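Local coordinates for protein 6-carboxyhexanoate--coa ligase (Bacillus subtilis, PDB 5FLG) that is a ligase of the 6-carboxyhexanoate--CoA ligase family, an alpha/beta protein modelled here with magnesium, pimelic acid and phosphoaminophosphonic acid-adenylate ester, at residues K94-L99 against Q213-M218; R107-K112 against F129-G134; K112-I117 against A190-S195; P186-E191 against F230-S235. All blocks are in the same frame, centred on the assembly; numbering follows the deposited sequence.

Contact 1. Residues K94-L99 against Q213-M218; sequences KLARLL and QRITAM. With PML (pimelic acid), chain C.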
loop_
_atom_site.group_PDB
_atom_site.type_symbol
_atom_site.label_atom_id
_atom_site.label_comp_id
_atom_site.label_asym_id
_atom_site.label_seq_id
_atom_site.Cartn_x
_atom_site.Cartn_y
_atom_site.Cartn_z
ATOM N N LYS A 94 -33.723 1.135 19.564
ATOM C CA LYS A 94 -34.780 0.272 20.034
ATOM C C LYS A 94 -35.348 -0.567 18.908
ATOM O O LYS A 94 -35.614 -1.740 19.070
ATOM C CB LYS A 94 -35.873 1.132 20.636
ATOM C CG LYS A 94 -36.792 0.390 21.580
ATOM C CD LYS A 94 -37.511 1.368 22.506
ATOM C CE LYS A 94 -38.823 0.785 23.011
ATOM N NZ LYS A 94 -39.843 1.853 23.207
ATOM N N LEU A 95 -35.634 0.075 17.793
ATOM C CA LEU A 95 -35.985 -0.635 16.588
ATOM C C LEU A 95 -34.904 -1.650 16.183
ATOM O O LEU A 95 -35.224 -2.824 15.887
ATOM C CB LEU A 95 -36.194 0.372 15.437
ATOM C CG LEU A 95 -36.597 -0.270 14.105
ATOM C CD1 LEU A 95 -37.860 -1.085 14.324
ATOM C CD2 LEU A 95 -36.835 0.796 13.029
ATOM N N ALA A 96 -33.634 -1.219 16.175
ATOM C CA ALA A 96 -32.578 -2.134 15.799
ATOM C C ALA A 96 -32.663 -3.419 16.668
ATOM O O ALA A 96 -32.435 -4.497 16.158
ATOM C CB ALA A 96 -31.203 -1.500 15.922
ATOM N N ARG A 97 -32.964 -3.268 17.959
ATOM C CA ARG A 97 -32.905 -4.385 18.903
ATOM C C ARG A 97 -34.116 -5.294 18.711
ATOM O O ARG A 97 -33.986 -6.491 18.783
ATOM C CB ARG A 97 -32.838 -3.894 20.351
ATOM C CG ARG A 97 -31.464 -3.346 20.734
ATOM C CD ARG A 97 -31.341 -3.082 22.237
ATOM N NE ARG A 97 -32.166 -1.959 22.651
ATOM C CZ ARG A 97 -31.780 -0.673 22.658
ATOM N NH1 ARG A 97 -30.539 -0.320 22.351
ATOM N NH2 ARG A 97 -32.636 0.266 23.033
ATOM N N LEU A 98 -35.236 -4.705 18.314
ATOM C CA LEU A 98 -36.445 -5.433 17.949
ATOM C C LEU A 98 -36.215 -6.295 16.706
ATOM O O LEU A 98 -36.416 -7.514 16.748
ATOM C CB LEU A 98 -37.592 -4.442 17.705
ATOM C CG LEU A 98 -38.941 -5.035 17.278
ATOM C CD1 LEU A 98 -39.421 -6.079 18.272
ATOM C CD2 LEU A 98 -39.986 -3.939 17.115
ATOM N N LEU A 99 -35.628 -5.691 15.675
ATOM C CA LEU A 99 -35.286 -6.399 14.443
ATOM C C LEU A 99 -34.267 -7.512 14.664
ATOM O O LEU A 99 -34.383 -8.551 14.056
ATOM C CB LEU A 99 -34.704 -5.428 13.401
ATOM C CG LEU A 99 -35.695 -4.362 12.911
ATOM C CD1 LEU A 99 -35.029 -3.275 12.072
ATOM C CD2 LEU A 99 -36.817 -5.018 12.125
ATOM N N GLN A 213 -32.144 -3.586 6.594
ATOM C CA GLN A 213 -33.116 -2.725 7.226
ATOM C C GLN A 213 -32.412 -1.456 7.645
ATOM O O GLN A 213 -31.716 -1.447 8.646
ATOM C CB GLN A 213 -33.727 -3.416 8.442
ATOM C CG GLN A 213 -34.605 -4.612 8.097
ATOM C CD GLN A 213 -35.993 -4.208 7.635
ATOM O OE1 GLN A 213 -36.517 -3.149 8.001
ATOM N NE2 GLN A 213 -36.589 -5.039 6.800
ATOM N N ARG A 214 -32.498 -0.408 6.811
ATOM C CA ARG A 214 -31.861 0.848 7.146
ATOM C C ARG A 214 -32.628 1.527 8.261
ATOM O O ARG A 214 -33.839 1.566 8.239
ATOM C CB ARG A 214 -31.853 1.774 5.909
ATOM C CG ARG A 214 -31.242 1.134 4.704
ATOM C CD ARG A 214 -31.309 2.022 3.480
ATOM N NE ARG A 214 -30.464 3.185 3.636
ATOM C CZ ARG A 214 -30.869 4.436 3.456
ATOM N NH1 ARG A 214 -32.129 4.696 3.178
ATOM N NH2 ARG A 214 -30.006 5.433 3.579
ATOM N N ILE A 215 -31.908 2.185 9.158
ATOM C CA ILE A 215 -32.503 2.921 10.225
ATOM C C ILE A 215 -31.920 4.348 10.227
ATOM O O ILE A 215 -30.714 4.542 10.395
ATOM C CB ILE A 215 -32.214 2.221 11.560
ATOM C CG1 ILE A 215 -32.776 0.783 11.530
ATOM C CG2 ILE A 215 -32.812 3.018 12.693
ATOM C CD1 ILE A 215 -32.426 -0.063 12.736
ATOM N N THR A 216 -32.768 5.348 10.003
ATOM C CA THR A 216 -32.258 6.647 9.540
ATOM C C THR A 216 -31.573 7.497 10.618
ATOM O O THR A 216 -30.779 8.366 10.296
ATOM C CB THR A 216 -33.343 7.501 8.886
ATOM O OG1 THR A 216 -34.408 7.748 9.822
ATOM C CG2 THR A 216 -33.849 6.837 7.646
ATOM N N ALA A 217 -31.776 7.170 11.879
ATOM C CA ALA A 217 -30.984 7.765 12.931
ATOM C C ALA A 217 -30.570 6.694 13.922
ATOM O O ALA A 217 -31.427 6.096 14.582
ATOM C CB ALA A 217 -31.791 8.845 13.646
ATOM N N MET A 218 -29.261 6.566 14.148
ATOM C CA MET A 218 -28.743 5.517 15.058
ATOM C C MET A 218 -27.791 6.107 16.100
ATOM O O MET A 218 -27.306 5.408 17.001
ATOM C CB MET A 218 -28.023 4.430 14.257
ATOM C CG MET A 218 -28.945 3.527 13.462
ATOM S SD MET A 218 -29.821 2.364 14.535
ATOM C CE MET A 218 -28.636 1.039 14.672
HETATM C C1 PML C . -26.868 3.263 4.617
HETATM O O11 PML C . -27.663 2.357 4.203
HETATM O O12 PML C . -27.090 4.496 4.347
HETATM C C2 PML C . -25.913 2.869 5.758
HETATM C C3 PML C . -24.428 3.124 5.550
HETATM C C4 PML C . -23.668 3.440 6.851
HETATM C C5 PML C . -22.418 2.611 7.077
HETATM C C6 PML C . -21.177 3.418 7.449
HETATM C C7 PML C . -20.803 4.433 6.366
HETATM O O71 PML C . -20.552 4.022 5.209
HETATM O O72 PML C . -20.639 5.638 6.686
#
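Ile215 pushes its CD1 against the backbone of Ala96, 3.7 Å from Ala96 CA and equally close to its CB. That same methyl meets Leu99 tip to tip, while the Leu99 side chain crosses that of Gln213 at about a right angle, its CD1 3.9 Å from Gln213 CB. Met218 folds back to join them: its chain bends at chi2 and again at chi3 (-85°), bringing CE to 3.8 Å from Ala96 CB. Gln213 and Ile215 turn toward the helix, whereas the CB of Arg214 between them points away from it, and its guanidinium binds pimelic acid. There the guanidinium edge grips a carboxylate with two nearly straight bonds, Arg214 NE to O11 at 3.0 Å (167°) and NH2 to O12 at 3.2 Å (171°). Thr83 OG1 is hydrogen-bonded to Arg214 NH1, and Asn84 ND2 to Gln213 OE1. The strand thus has an apolar face under helix 89-102 and a polar face in the pocket: helix-on-sheet packing of an alpha/beta fold, backing the pimelic acid site.

Contact 2. Residues R107-K112 against F129-G134; sequences RDVIEK and FDIHTG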
loop_
_atom_site.group_PDB
_atom_site.type_symbol
_atom_site.label_atom_id
_atom_site.label_comp_id
_atom_site.label_asym_id
_atom_site.label_seq_id
_atom_site.Cartn_x
_atom_site.Cartn_y
_atom_site.Cartn_z
ATOM N N ARG A 107 -32.598 -12.110 23.086
ATOM C CA ARG A 107 -32.575 -10.840 23.785
ATOM C C ARG A 107 -31.404 -10.670 24.729
ATOM O O ARG A 107 -30.785 -9.591 24.774
ATOM C CB ARG A 107 -33.865 -10.662 24.579
ATOM C CG ARG A 107 -34.114 -9.241 25.030
ATOM C CD ARG A 107 -35.456 -9.153 25.737
ATOM N NE ARG A 107 -36.549 -9.229 24.776
ATOM C CZ ARG A 107 -37.809 -8.923 25.052
ATOM N NH1 ARG A 107 -38.138 -8.546 26.279
ATOM N NH2 ARG A 107 -38.738 -8.995 24.102
ATOM N N ASP A 108 -31.047 -11.738 25.430
ATOM C CA ASP A 108 -29.942 -11.664 26.360
ATOM C C ASP A 108 -28.607 -11.525 25.628
ATOM O O ASP A 108 -27.726 -10.787 26.089
ATOM C CB ASP A 108 -29.905 -12.899 27.255
ATOM C CG ASP A 108 -29.812 -14.164 26.458
ATOM O OD1 ASP A 108 -30.620 -14.289 25.513
ATOM O OD2 ASP A 108 -28.833 -14.918 26.637
ATOM N N VAL A 109 -28.467 -12.161 24.463
ATOM C CA VAL A 109 -27.284 -11.919 23.622
ATOM C C VAL A 109 -27.211 -10.466 23.105
ATOM O O VAL A 109 -26.136 -9.818 23.131
ATOM C CB VAL A 109 -27.262 -12.883 22.439
ATOM C CG1 VAL A 109 -26.188 -12.479 21.442
ATOM C CG2 VAL A 109 -27.042 -14.309 22.950
ATOM N N ILE A 110 -28.355 -9.930 22.720
ATOM C CA ILE A 110 -28.421 -8.551 22.215
ATOM C C ILE A 110 -27.979 -7.600 23.330
ATOM O O ILE A 110 -27.174 -6.702 23.101
ATOM C CB ILE A 110 -29.863 -8.195 21.763
ATOM C CG1 ILE A 110 -30.233 -8.983 20.508
ATOM C CG2 ILE A 110 -29.996 -6.689 21.456
ATOM C CD1 ILE A 110 -31.711 -8.911 20.144
ATOM N N GLU A 111 -28.484 -7.805 24.546
ATOM C CA GLU A 111 -28.172 -6.885 25.645
ATOM C C GLU A 111 -26.691 -6.970 25.997
ATOM O O GLU A 111 -26.020 -5.964 26.267
ATOM C CB GLU A 111 -29.028 -7.167 26.872
ATOM C CG GLU A 111 -30.475 -6.716 26.757
ATOM C CD GLU A 111 -31.416 -7.504 27.667
ATOM O OE1 GLU A 111 -30.952 -8.378 28.440
ATOM O OE2 GLU A 111 -32.638 -7.293 27.575
ATOM N N LYS A 112 -26.160 -8.178 25.989
ATOM C CA LYS A 112 -24.761 -8.342 26.342
ATOM C C LYS A 112 -23.908 -7.599 25.314
ATOM O O LYS A 112 -22.847 -7.053 25.656
ATOM C CB LYS A 112 -24.359 -9.807 26.394
ATOM C CG LYS A 112 -24.898 -10.579 27.606
ATOM C CD LYS A 112 -24.668 -12.074 27.438
ATOM C CE LYS A 112 -25.209 -12.861 28.627
ATOM N NZ LYS A 112 -24.835 -14.301 28.502
ATOM N N PHE A 129 -19.547 -11.921 17.303
ATOM C CA PHE A 129 -20.161 -12.126 18.569
ATOM C C PHE A 129 -20.905 -13.472 18.546
ATOM O O PHE A 129 -21.854 -13.681 17.791
ATOM C CB PHE A 129 -21.104 -10.957 18.887
ATOM C CG PHE A 129 -21.363 -10.766 20.357
ATOM C CD1 PHE A 129 -20.323 -10.450 21.222
ATOM C CD2 PHE A 129 -22.619 -11.007 20.894
ATOM C CE1 PHE A 129 -20.540 -10.354 22.590
ATOM C CE2 PHE A 129 -22.837 -10.915 22.260
ATOM C CZ PHE A 129 -21.794 -10.588 23.112
ATOM N N ASP A 130 -20.477 -14.388 19.385
ATOM C CA ASP A 130 -21.037 -15.750 19.363
ATOM C C ASP A 130 -22.347 -15.779 20.114
ATOM O O ASP A 130 -22.362 -15.484 21.293
ATOM C CB ASP A 130 -20.048 -16.651 20.040
ATOM C CG ASP A 130 -20.473 -18.110 20.057
ATOM O OD1 ASP A 130 -21.657 -18.457 19.848
ATOM O OD2 ASP A 130 -19.571 -18.906 20.313
ATOM N N ILE A 131 -23.435 -16.201 19.466
ATOM C CA ILE A 131 -24.741 -16.173 20.103
ATOM C C ILE A 131 -24.919 -17.384 21.038
ATOM O O ILE A 131 -25.856 -17.435 21.783
ATOM C CB ILE A 131 -25.900 -16.193 19.102
ATOM C CG1 ILE A 131 -26.045 -17.586 18.481
ATOM C CG2 ILE A 131 -25.723 -15.148 18.031
ATOM C CD1 ILE A 131 -27.329 -17.773 17.697
ATOM N N HIS A 132 -23.979 -18.299 21.048
ATOM C CA HIS A 132 -24.039 -19.421 22.000
ATOM C C HIS A 132 -23.392 -19.091 23.342
ATOM O O HIS A 132 -23.936 -19.391 24.387
ATOM C CB HIS A 132 -23.347 -20.647 21.408
ATOM C CG HIS A 132 -24.050 -21.202 20.220
ATOM N ND1 HIS A 132 -25.419 -21.373 20.183
ATOM C CD2 HIS A 132 -23.578 -21.637 19.027
ATOM C CE1 HIS A 132 -25.757 -21.928 19.032
ATOM N NE2 HIS A 132 -24.664 -22.064 18.298
ATOM N N THR A 133 -22.216 -18.493 23.308
ATOM C CA THR A 133 -21.497 -18.157 24.525
ATOM C C THR A 133 -21.891 -16.784 25.014
ATOM O O THR A 133 -21.535 -16.416 26.117
ATOM C CB THR A 133 -19.993 -18.132 24.275
ATOM O OG1 THR A 133 -19.696 -17.138 23.273
ATOM C CG2 THR A 133 -19.517 -19.484 23.784
ATOM N N GLY A 134 -22.457 -15.953 24.141
ATOM C CA GLY A 134 -22.735 -14.544 24.496
ATOM C C GLY A 134 -21.475 -13.708 24.702
ATOM O O GLY A 134 -21.490 -12.744 25.447
#
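Val109 and Phe129 slide past each other in opposite directions where helix 107-116 lies against the sheet. Phe129 starts from a CB turned toward the helix, with CG anti to its backbone N (chi1 -156°). Farther out, CD2 lies 3.9 Å from Val109 CG1, which sits at the ring edge and in its plane. CE2 lies 3.6 Å from the carbonyl oxygen Val109 O and as close to Ala113 CB, one turn further along the helix. At the tip, CZ comes within 4.2 Å of Lys112 CB, again at the edge, and CE1 comes near Gln116 OE1. The other valine methyl serves the turn: Val109 CG2 lies 3.5 Å from Ile131 O. Lys112, extended beyond CG, runs past Gly134 with its CD 3.8 Å from Gly134 O. The turn holds its own shape. His132 N gives a short bond of 2.6 Å to Asp130 OD1, reaching it from above the carboxylate plane, and Gly134 N returns to Asp130 O. Gly134 has a positive phi (67°), and its CA approaches that of Val109 to 5.3 Å. Van der Waals contact, partly with backbone oxygens and without a hydrogen bond between the segments, joins the helix to the turn. An Asx turn at Asp130 opens the link of the beta hairpin between strands 127-130 and 135-136, at one margin of the mixed sheet.

Contact 3. Residues K112-I117 against A190-S195; sequences KAYEQI and AELCWS. With PML (pimelic acid), chain C.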
loop_
_atom_site.group_PDB
_atom_site.type_symbol
_atom_site.label_atom_id
_atom_site.label_comp_id
_atom_site.label_asym_id
_atom_site.label_seq_id
_atom_site.Cartn_x
_atom_site.Cartn_y
_atom_site.Cartn_z
ATOM N N LYS A 112 -26.160 -8.178 25.989
ATOM C CA LYS A 112 -24.761 -8.342 26.342
ATOM C C LYS A 112 -23.908 -7.599 25.314
ATOM O O LYS A 112 -22.847 -7.053 25.656
ATOM C CB LYS A 112 -24.359 -9.807 26.394
ATOM C CG LYS A 112 -24.898 -10.579 27.606
ATOM C CD LYS A 112 -24.668 -12.074 27.438
ATOM C CE LYS A 112 -25.209 -12.861 28.627
ATOM N NZ LYS A 112 -24.835 -14.301 28.502
ATOM N N ALA A 113 -24.295 -7.692 24.045
ATOM C CA ALA A 113 -23.504 -7.079 23.000
ATOM C C ALA A 113 -23.577 -5.565 23.146
ATOM O O ALA A 113 -22.566 -4.875 23.029
ATOM C CB ALA A 113 -23.991 -7.509 21.633
ATOM N N TYR A 114 -24.764 -5.055 23.450
ATOM C CA TYR A 114 -24.944 -3.595 23.596
ATOM C C TYR A 114 -24.161 -2.991 24.742
ATOM O O TYR A 114 -23.602 -1.908 24.591
ATOM C CB TYR A 114 -26.404 -3.197 23.745
ATOM C CG TYR A 114 -27.009 -2.764 22.436
ATOM C CD1 TYR A 114 -27.459 -3.715 21.526
ATOM C CD2 TYR A 114 -27.012 -1.422 22.046
ATOM C CE1 TYR A 114 -27.954 -3.355 20.299
ATOM C CE2 TYR A 114 -27.564 -1.037 20.826
ATOM C CZ TYR A 114 -27.986 -2.013 19.941
ATOM O OH TYR A 114 -28.533 -1.726 18.731
ATOM N N GLU A 115 -23.960 -3.761 25.806
ATOM C CA GLU A 115 -23.040 -3.365 26.866
ATOM C C GLU A 115 -21.600 -3.216 26.402
ATOM O O GLU A 115 -20.852 -2.467 26.992
ATOM C CB GLU A 115 -23.102 -4.347 28.042
ATOM C CG GLU A 115 -24.440 -4.280 28.762
ATOM C CD GLU A 115 -24.540 -5.253 29.924
ATOM O OE1 GLU A 115 -23.521 -5.874 30.254
ATOM O OE2 GLU A 115 -25.636 -5.358 30.508
ATOM N N GLN A 116 -21.204 -3.948 25.375
ATOM C CA GLN A 116 -19.816 -3.968 24.950
ATOM C C GLN A 116 -19.520 -3.055 23.757
ATOM O O GLN A 116 -18.388 -2.663 23.529
ATOM C CB GLN A 116 -19.400 -5.405 24.683
ATOM C CG GLN A 116 -19.220 -6.152 25.999
ATOM C CD GLN A 116 -19.226 -7.654 25.856
ATOM O OE1 GLN A 116 -18.279 -8.240 25.335
ATOM N NE2 GLN A 116 -20.334 -8.272 26.224
ATOM N N ILE A 117 -20.573 -2.555 23.140
ATOM C CA ILE A 117 -20.415 -1.789 21.919
ATOM C C ILE A 117 -19.557 -0.533 22.093
ATOM O O ILE A 117 -18.548 -0.437 21.425
ATOM C CB ILE A 117 -21.772 -1.467 21.289
ATOM C CG1 ILE A 117 -22.251 -2.693 20.511
ATOM C CG2 ILE A 117 -21.646 -0.261 20.352
ATOM C CD1 ILE A 117 -23.720 -2.688 20.172
ATOM N N ALA A 190 -26.999 -12.242 11.925
ATOM C CA ALA A 190 -27.370 -10.837 11.803
ATOM C C ALA A 190 -26.188 -9.908 11.966
ATOM O O ALA A 190 -25.142 -10.280 12.533
ATOM C CB ALA A 190 -28.445 -10.509 12.815
ATOM N N GLU A 191 -26.339 -8.697 11.403
ATOM C CA GLU A 191 -25.288 -7.681 11.445
ATOM C C GLU A 191 -25.921 -6.389 11.969
ATOM O O GLU A 191 -27.083 -6.123 11.723
ATOM C CB GLU A 191 -24.651 -7.451 10.076
ATOM C CG GLU A 191 -23.741 -6.208 10.056
ATOM C CD GLU A 191 -23.209 -5.801 8.662
ATOM O OE1 GLU A 191 -23.644 -6.348 7.613
ATOM O OE2 GLU A 191 -22.353 -4.875 8.615
ATOM N N LEU A 192 -25.219 -5.726 12.881
ATOM C CA LEU A 192 -25.607 -4.431 13.353
ATOM C C LEU A 192 -24.510 -3.440 12.987
ATOM O O LEU A 192 -23.331 -3.695 13.227
ATOM C CB LEU A 192 -25.785 -4.494 14.852
ATOM C CG LEU A 192 -25.985 -3.190 15.604
ATOM C CD1 LEU A 192 -27.334 -2.544 15.296
ATOM C CD2 LEU A 192 -25.838 -3.489 17.078
ATOM N N CYS A 193 -24.904 -2.299 12.429
ATOM C CA CYS A 193 -23.947 -1.359 11.893
ATOM C C CYS A 193 -24.404 0.084 12.059
ATOM O O CYS A 193 -25.576 0.410 11.830
ATOM C CB CYS A 193 -23.713 -1.623 10.419
ATOM S SG CYS A 193 -22.805 -0.267 9.586
ATOM N N TRP A 194 -23.489 0.949 12.483
ATOM C CA TRP A 194 -23.613 2.381 12.157
ATOM C C TRP A 194 -22.246 3.021 12.045
ATOM O O TRP A 194 -21.228 2.394 12.329
ATOM C CB TRP A 194 -24.558 3.112 13.141
ATOM C CG TRP A 194 -24.079 3.177 14.578
ATOM C CD1 TRP A 194 -23.331 4.170 15.153
ATOM C CD2 TRP A 194 -24.379 2.251 15.628
ATOM N NE1 TRP A 194 -23.038 3.836 16.461
ATOM C CE2 TRP A 194 -23.760 2.729 16.802
ATOM C CE3 TRP A 194 -25.124 1.067 15.693
ATOM C CZ2 TRP A 194 -23.793 2.018 18.004
ATOM C CZ3 TRP A 194 -25.209 0.407 16.890
ATOM C CH2 TRP A 194 -24.548 0.874 18.030
ATOM N N SER A 195 -22.223 4.207 11.445
ATOM C CA SER A 195 -21.015 4.806 10.979
ATOM C C SER A 195 -20.195 5.337 12.138
ATOM O O SER A 195 -20.744 5.878 13.095
ATOM C CB SER A 195 -21.340 5.990 10.016
ATOM O OG SER A 195 -20.136 6.420 9.401
HETATM C C1 PML C . -26.868 3.263 4.617
HETATM O O11 PML C . -27.663 2.357 4.203
HETATM O O12 PML C . -27.090 4.496 4.347
HETATM C C2 PML C . -25.913 2.869 5.758
HETATM C C3 PML C . -24.428 3.124 5.550
HETATM C C4 PML C . -23.668 3.440 6.851
HETATM C C5 PML C . -22.418 2.611 7.077
HETATM C C6 PML C . -21.177 3.418 7.449
HETATM C C7 PML C . -20.803 4.433 6.366
HETATM O O71 PML C . -20.552 4.022 5.209
HETATM O O72 PML C . -20.639 5.638 6.686
#
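The Tyr114 ring and Leu192 cross at about a right angle, while Ile117 CD1 sits over the centre of one ring face, 3.9 Å above it. Trp194 has Leu192 CD1 at its edge, in the indole plane. Ile117 CG2 approaches the six-membered ring obliquely, 3.9 Å from both Trp194 CH2 and CZ2. Leu192 touches Ile117 and Tyr114 alike, its CD2 3.8 Å from Ile117 CD1 and 3.6 Å from Tyr114 OH. That hydroxyl sits among methyls yet has a polar partner, the side-chain oxygen of Gln93, and Arg97 makes a cation-pi contact with the ring. On the strand's other side the chemistry changes. Cys193 SG touches C5 of pimelic acid at 3.8 Å, and Ser195 OG lies 2.9 Å from its O72, close also to the phosphoaminophosphonic acid-adenylate ester and to Asp197 N. The strand thus has helices on one side and pimelic acid on the other, with Trp194 also part of the nucleotide-analogue pocket. Helix 107-116 covers one face of strand 188-194 beside helix 89-102, whose Ala96 touches both Tyr114 and Leu192, while strands 203-207 and 227-232 flank the strand within the mixed sheet.

Contact 4. Residues P186-E191 against F230-S235; sequences PAVVAE and FFIDGS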
loop_
_atom_site.group_PDB
_atom_site.type_symbol
_atom_site.label_atom_id
_atom_site.label_comp_id
_atom_site.label_asym_id
_atom_site.label_seq_id
_atom_site.Cartn_x
_atom_site.Cartn_y
_atom_site.Cartn_z
ATOM N N PRO A 186 -23.173 -18.785 5.843
ATOM C CA PRO A 186 -24.152 -19.575 6.632
ATOM C C PRO A 186 -24.048 -19.438 8.163
ATOM O O PRO A 186 -25.049 -19.560 8.846
ATOM C CB PRO A 186 -23.912 -21.031 6.194
ATOM C CG PRO A 186 -22.661 -21.055 5.395
ATOM C CD PRO A 186 -22.230 -19.614 5.073
ATOM N N ALA A 187 -22.925 -18.995 8.701
ATOM C CA ALA A 187 -22.849 -18.847 10.169
ATOM C C ALA A 187 -23.343 -17.491 10.710
ATOM O O ALA A 187 -23.574 -17.336 11.924
ATOM C CB ALA A 187 -21.435 -19.139 10.643
ATOM N N VAL A 188 -23.549 -16.512 9.825
ATOM C CA VAL A 188 -23.980 -15.199 10.275
ATOM C C VAL A 188 -25.482 -15.053 10.355
ATOM O O VAL A 188 -26.195 -15.077 9.332
ATOM C CB VAL A 188 -23.426 -14.051 9.359
ATOM C CG1 VAL A 188 -23.873 -12.701 9.898
ATOM C CG2 VAL A 188 -21.925 -14.096 9.272
ATOM N N VAL A 189 -25.979 -14.757 11.547
ATOM C CA VAL A 189 -27.408 -14.635 11.780
ATOM C C VAL A 189 -27.841 -13.179 11.548
ATOM O O VAL A 189 -28.940 -12.909 11.127
ATOM C CB VAL A 189 -27.733 -15.041 13.226
ATOM C CG1 VAL A 189 -29.184 -14.721 13.583
ATOM C CG2 VAL A 189 -27.451 -16.529 13.433
ATOM N N ALA A 190 -26.999 -12.242 11.925
ATOM C CA ALA A 190 -27.370 -10.837 11.803
ATOM C C ALA A 190 -26.188 -9.908 11.966
ATOM O O ALA A 190 -25.142 -10.280 12.533
ATOM C CB ALA A 190 -28.445 -10.509 12.815
ATOM N N GLU A 191 -26.339 -8.697 11.403
ATOM C CA GLU A 191 -25.288 -7.681 11.445
ATOM C C GLU A 191 -25.921 -6.389 11.969
ATOM O O GLU A 191 -27.083 -6.123 11.723
ATOM C CB GLU A 191 -24.651 -7.451 10.076
ATOM C CG GLU A 191 -23.741 -6.208 10.056
ATOM C CD GLU A 191 -23.209 -5.801 8.662
ATOM O OE1 GLU A 191 -23.644 -6.348 7.613
ATOM O OE2 GLU A 191 -22.353 -4.875 8.615
ATOM N N PHE A 230 -21.125 -8.700 13.978
ATOM C CA PHE A 230 -21.739 -9.818 13.299
ATOM C C PHE A 230 -22.113 -10.839 14.362
ATOM O O PHE A 230 -21.242 -11.351 15.043
ATOM C CB PHE A 230 -20.755 -10.498 12.321
ATOM C CG PHE A 230 -20.204 -9.595 11.253
ATOM C CD1 PHE A 230 -20.886 -8.455 10.866
ATOM C CD2 PHE A 230 -19.066 -9.945 10.562
ATOM C CE1 PHE A 230 -20.352 -7.613 9.902
ATOM C CE2 PHE A 230 -18.556 -9.127 9.553
ATOM C CZ PHE A 230 -19.208 -7.947 9.235
ATOM N N PHE A 231 -23.383 -11.174 14.435
ATOM C CA PHE A 231 -23.851 -12.142 15.389
ATOM C C PHE A 231 -23.743 -13.523 14.769
ATOM O O PHE A 231 -24.330 -13.792 13.708
ATOM C CB PHE A 231 -25.285 -11.812 15.771
ATOM C CG PHE A 231 -25.423 -10.544 16.578
ATOM C CD1 PHE A 231 -25.321 -10.569 17.954
ATOM C CD2 PHE A 231 -25.625 -9.311 15.949
ATOM C CE1 PHE A 231 -25.445 -9.409 18.693
ATOM C CE2 PHE A 231 -25.723 -8.140 16.677
ATOM C CZ PHE A 231 -25.628 -8.187 18.053
ATOM N N ILE A 232 -22.865 -14.336 15.341
ATOM C CA ILE A 232 -22.468 -15.622 14.751
ATOM C C ILE A 232 -23.078 -16.839 15.456
ATOM O O ILE A 232 -23.092 -16.927 16.687
ATOM C CB ILE A 232 -20.946 -15.814 14.827
ATOM C CG1 ILE A 232 -20.241 -14.638 14.176
ATOM C CG2 ILE A 232 -20.529 -17.138 14.205
ATOM C CD1 ILE A 232 -20.457 -14.522 12.683
ATOM N N ASP A 233 -23.594 -17.759 14.652
ATOM C CA ASP A 233 -24.112 -19.028 15.117
ATOM C C ASP A 233 -23.441 -20.148 14.340
ATOM O O ASP A 233 -23.888 -20.510 13.249
ATOM C CB ASP A 233 -25.611 -19.112 14.874
ATOM C CG ASP A 233 -26.153 -20.535 15.075
ATOM O OD1 ASP A 233 -25.350 -21.452 15.369
ATOM O OD2 ASP A 233 -27.377 -20.736 14.938
ATOM N N GLY A 234 -22.374 -20.698 14.894
ATOM C CA GLY A 234 -21.617 -21.710 14.192
ATOM C C GLY A 234 -20.800 -22.551 15.153
ATOM O O GLY A 234 -20.376 -22.059 16.204
ATOM N N SER A 235 -20.610 -23.826 14.800
ATOM C CA SER A 235 -19.800 -24.746 15.601
ATOM C C SER A 235 -18.358 -24.634 15.178
ATOM O O SER A 235 -17.464 -25.109 15.877
ATOM C CB SER A 235 -20.229 -26.203 15.397
ATOM O OG SER A 235 -21.569 -26.414 15.796
#
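Val189 and Ala190 are together set opposite the single residue Phe231, a classic beta bulge between antiparallel strands 188-194 and 227-232. Around it the pairing is tight: Phe231 N binds Ala190 O at 2.7 Å, Val189 N binds Phe231 O at 2.9 Å, and Asp233 N reaches Ala187 O almost straight (175°). Val188, Ile232, Glu191 and Phe230 share one face of the sheet, where Val188, Glu191 and Phe230 touch helix 170-184; Ile232 CD1, placed by chi2 (-66°), meets Val188 CG2 at 3.7 Å. Phe231 and Ala190 point to the other face. The solvent side is formed by Val189 and Asp233, both partly exposed though Val189 CG2 is 3.5 Å from Asp233 CB; past them Gly234 and Ser235 are poorly ordered. At the buried end Glu191 runs beside Phe230, pointing the same way, its carboxylate plane 84° from the ring. Glu191 OE2, in a salt bridge with Arg228, lies in the ring plane, 3.6 Å from Phe230 CE1.

One mixed sheet underlies all four contacts. Contacts 1, 2 and 3 set the successive helices 89-102 and 107-116 on it without a hydrogen bond between their segments, whereas contact 4 joins two of its strands through backbone bonds. Contacts 2 and 3 share helix 107-116; contacts 3 and 4 share strand 188-194, and Phe231 of the neighbouring strand touches both Ala113 and Leu192. Contacts 2 and 4 are knitted by probable backbone bonds between Phe129 and both Phe230 and Ile232. Contact 3 is buried; contact 2 reaches solvent at Lys112, contact 4 at Val189 and Asp233, and contact 1 is partly buried. Pimelic acid is met in contacts 1 and 3 alone, on the polar side of their strands.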